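Local coordinates for protein putative transporter (Clostridium difficile 630, PDB 3LV9) that is a putative membrane transporter of the UPF0053 family, present here as its paired CBS domains, and may bind flavin adenine dinucleotide, at residues 77-81 / 90-95. Sequence-based numbering, arbitrary orientation.
Sequences DLYNQ and LEEILR
I93 meets D77, L78 and Q81 of helix 75-85 with its two branches. Its CG2 lies 3.8 Å from D77 CB and 3.5 Å from Q81 NE2. CG1 is flanked by both backbone neighbours of CA (chi1 53°), which places CD1 against L78. There CD1 is 4.1 Å from L78 CD2, the two side chains running nearly perpendicular. L90 adds its CD2 at 4.0 Å from the same L78 CD2. I47 and L51 of helix 44-53 also touch L78, and V73 of strand 69-74 touches I93.

The polar contacts involve D77 and Q81. D77 and R95 form a salt bridge, OD2 to NH1 2.8 Å. OD2 sits above one face of the guanidinium rather than at its rim, and charge alone holds the pair. The extended chain of Q81 carries its amide up to I93 from the opposite direction; NE2 is 3.8 Å from E92 CB. Q81 OE1 accepts a hydrogen bond from the backbone N of E89.

A backbone bond from I93 N to L90 O, 3.0 Å, spans L90 to I93. The loop between helix 75-85 and strand 98-101 thus lies against that helix, within the tandem CBS pair.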
ATOM      1  N   ASP A  77       6.975   6.951   6.564  1.00 32.10           N
ATOM      2  CA  ASP A  77       7.617   7.389   7.780  1.00 32.36           C
ATOM      3  C   ASP A  77       9.103   6.998   7.830  1.00 31.63           C
ATOM      4  O   ASP A  77       9.933   7.828   8.165  1.00 32.33           O
ATOM      5  CB  ASP A  77       6.903   6.795   8.986  1.00 32.92           C
ATOM      6  CG  ASP A  77       5.427   7.031   8.974  1.00 34.29           C
ATOM      7  OD1 ASP A  77       4.933   7.807   8.140  1.00 37.77           O
ATOM      8  OD2 ASP A  77       4.760   6.417   9.822  1.00 40.47           O
ATOM      9  N   LEU A  78       9.438   5.753   7.509  1.00 31.28           N
ATOM     10  CA  LEU A  78      10.829   5.324   7.508  1.00 31.39           C
ATOM     11  C   LEU A  78      11.638   6.208   6.550  1.00 31.01           C
ATOM     12  O   LEU A  78      12.739   6.705   6.876  1.00 30.40           O
ATOM     13  CB  LEU A  78      10.981   3.856   7.070  1.00 31.53           C
ATOM     14  CG  LEU A  78      10.974   2.694   8.078  1.00 33.21           C
ATOM     15  CD1 LEU A  78      10.895   1.342   7.354  1.00 35.24           C
ATOM     16  CD2 LEU A  78      12.155   2.654   8.978  1.00 31.98           C
ATOM     17  N   TYR A  79      11.104   6.378   5.344  1.00 31.05           N
ATOM     18  CA  TYR A  79      11.836   7.056   4.269  1.00 30.37           C
ATOM     19  C   TYR A  79      11.950   8.538   4.634  1.00 30.72           C
ATOM     20  O   TYR A  79      13.026   9.126   4.497  1.00 31.65           O
ATOM     21  CB  TYR A  79      11.134   6.881   2.920  1.00 30.73           C
ATOM     22  CG  TYR A  79      11.320   5.557   2.168  1.00 31.35           C
ATOM     23  CD1 TYR A  79      12.504   4.853   2.233  1.00 34.29           C
ATOM     24  CD2 TYR A  79      10.325   5.056   1.324  1.00 31.35           C
ATOM     25  CE1 TYR A  79      12.696   3.698   1.518  1.00 33.33           C
ATOM     26  CE2 TYR A  79      10.521   3.891   0.603  1.00 30.76           C
ATOM     27  CZ  TYR A  79      11.716   3.225   0.721  1.00 31.40           C
ATOM     28  OH  TYR A  79      11.982   2.066   0.054  1.00 32.85           O
ATOM     29  N   ASN A  80      10.885   9.142   5.142  1.00 30.23           N
ATOM     30  CA  ASN A  80      10.987  10.543   5.577  1.00 31.04           C
ATOM     31  C   ASN A  80      12.027  10.746   6.697  1.00 31.36           C
ATOM     32  O   ASN A  80      12.708  11.777   6.709  1.00 32.75           O
ATOM     33  CB  ASN A  80       9.630  11.096   6.035  1.00 31.30           C
ATOM     34  CG  ASN A  80       8.658  11.345   4.862  1.00 31.62           C
ATOM     35  OD1 ASN A  80       9.088  11.557   3.730  1.00 33.16           O
ATOM     36  ND2 ASN A  80       7.348  11.309   5.144  1.00 29.69           N
ATOM     37  N   GLN A  81      12.186   9.786   7.613  1.00 30.22           N
ATOM     38  CA  GLN A  81      13.237   9.929   8.628  1.00 29.64           C
ATOM     39  C   GLN A  81      14.585   9.959   7.961  1.00 29.99           C
ATOM     40  O   GLN A  81      15.418  10.783   8.271  1.00 30.71           O
ATOM     41  CB  GLN A  81      13.215   8.785   9.641  1.00 28.82           C
ATOM     42  CG  GLN A  81      12.233   8.973  10.752  1.00 26.28           C
ATOM     43  CD  GLN A  81      12.393   7.941  11.871  1.00 27.93           C
ATOM     44  OE1 GLN A  81      12.970   6.843  11.678  1.00 24.86           O
ATOM     45  NE2 GLN A  81      11.889   8.295  13.063  1.00 23.08           N
ATOM     46  N   LEU A  90      13.298   4.053  15.048  1.00 31.37           N
ATOM     47  CA  LEU A  90      12.038   3.283  14.954  1.00 31.39           C
ATOM     48  C   LEU A  90      10.970   3.671  15.989  1.00 33.07           C
ATOM     49  O   LEU A  90       9.769   3.805  15.691  1.00 32.95           O
ATOM     50  CB  LEU A  90      12.354   1.798  15.043  1.00 30.97           C
ATOM     51  CG  LEU A  90      13.121   1.260  13.829  1.00 28.00           C
ATOM     52  CD1 LEU A  90      13.796   0.018  14.212  1.00 26.36           C
ATOM     53  CD2 LEU A  90      12.210   1.004  12.632  1.00 28.07           C
ATOM     54  N   GLU A  91      11.433   3.862  17.212  1.00 34.56           N
ATOM     55  CA  GLU A  91      10.585   4.239  18.345  1.00 35.62           C
ATOM     56  C   GLU A  91       9.727   5.475  18.095  1.00 35.56           C
ATOM     57  O   GLU A  91       8.624   5.573  18.622  1.00 35.77           O
ATOM     58  CB  GLU A  91      11.446   4.434  19.624  1.00 36.53           C
ATOM     59  CG  GLU A  91      12.750   5.313  19.443  1.00 39.78           C
ATOM     60  CD  GLU A  91      13.910   4.664  18.630  1.00 44.41           C
ATOM     61  OE1 GLU A  91      14.076   3.408  18.638  1.00 48.63           O
ATOM     62  OE2 GLU A  91      14.683   5.432  17.998  1.00 48.34           O
ATOM     63  N   GLU A  92      10.237   6.415  17.306  1.00 35.60           N
ATOM     64  CA  GLU A  92       9.532   7.675  17.026  1.00 35.80           C
ATOM     65  C   GLU A  92       8.425   7.528  15.954  1.00 34.67           C
ATOM     66  O   GLU A  92       7.587   8.455  15.797  1.00 34.75           O
ATOM     67  CB  GLU A  92      10.528   8.812  16.608  1.00 36.01           C
ATOM     68  CG  GLU A  92      11.013   9.693  17.776  1.00 39.32           C
ATOM     69  CD  GLU A  92      12.255  10.525  17.458  1.00 42.45           C
ATOM     70  OE1 GLU A  92      12.416  10.932  16.288  1.00 45.28           O
ATOM     71  OE2 GLU A  92      13.060  10.797  18.379  1.00 44.97           O
ATOM     72  N   ILE A  93       8.434   6.421  15.212  1.00 32.83           N
ATOM     73  CA  ILE A  93       7.429   6.196  14.155  1.00 32.07           C
ATOM     74  C   ILE A  93       6.660   4.914  14.361  1.00 32.66           C
ATOM     75  O   ILE A  93       5.832   4.530  13.533  1.00 32.37           O
ATOM     76  CB  ILE A  93       8.054   6.197  12.754  1.00 31.38           C
ATOM     77  CG1 ILE A  93       9.214   5.214  12.688  1.00 30.33           C
ATOM     78  CG2 ILE A  93       8.512   7.660  12.364  1.00 29.68           C
ATOM     79  CD1 ILE A  93       9.709   4.958  11.263  1.00 29.93           C
ATOM     80  N   LEU A  94       6.927   4.264  15.490  1.00 33.72           N
ATOM     81  CA  LEU A  94       6.325   2.961  15.803  1.00 34.76           C
ATOM     82  C   LEU A  94       4.829   3.152  16.061  1.00 34.93           C
ATOM     83  O   LEU A  94       4.442   4.016  16.836  1.00 33.65           O
ATOM     84  CB  LEU A  94       7.030   2.354  17.029  1.00 34.68           C
ATOM     85  CG  LEU A  94       6.947   0.864  17.319  1.00 35.67           C
ATOM     86  CD1 LEU A  94       7.452   0.084  16.128  1.00 33.29           C
ATOM     87  CD2 LEU A  94       7.748   0.522  18.632  1.00 35.67           C
ATOM     88  N   ARG A  95       4.019   2.364  15.364  1.00 36.49           N
ATOM     89  CA  ARG A  95       2.535   2.412  15.416  1.00 37.51           C
ATOM     90  C   ARG A  95       1.991   1.091  15.988  1.00 37.58           C
ATOM     91  O   ARG A  95       2.555   0.040  15.735  1.00 36.11           O
ATOM     92  CB  ARG A  95       1.982   2.614  14.007  1.00 37.79           C
ATOM     93  CG  ARG A  95       2.181   4.010  13.435  1.00 40.18           C
ATOM     94  CD  ARG A  95       2.075   4.029  11.908  1.00 43.69           C
ATOM     95  NE  ARG A  95       1.312   5.179  11.394  1.00 48.84           N
ATOM     96  CZ  ARG A  95       1.707   6.457  11.395  1.00 51.82           C
ATOM     97  NH1 ARG A  95       2.880   6.829  11.899  1.00 53.65           N
ATOM     98  NH2 ARG A  95       0.904   7.385  10.887  1.00 54.45           N
TER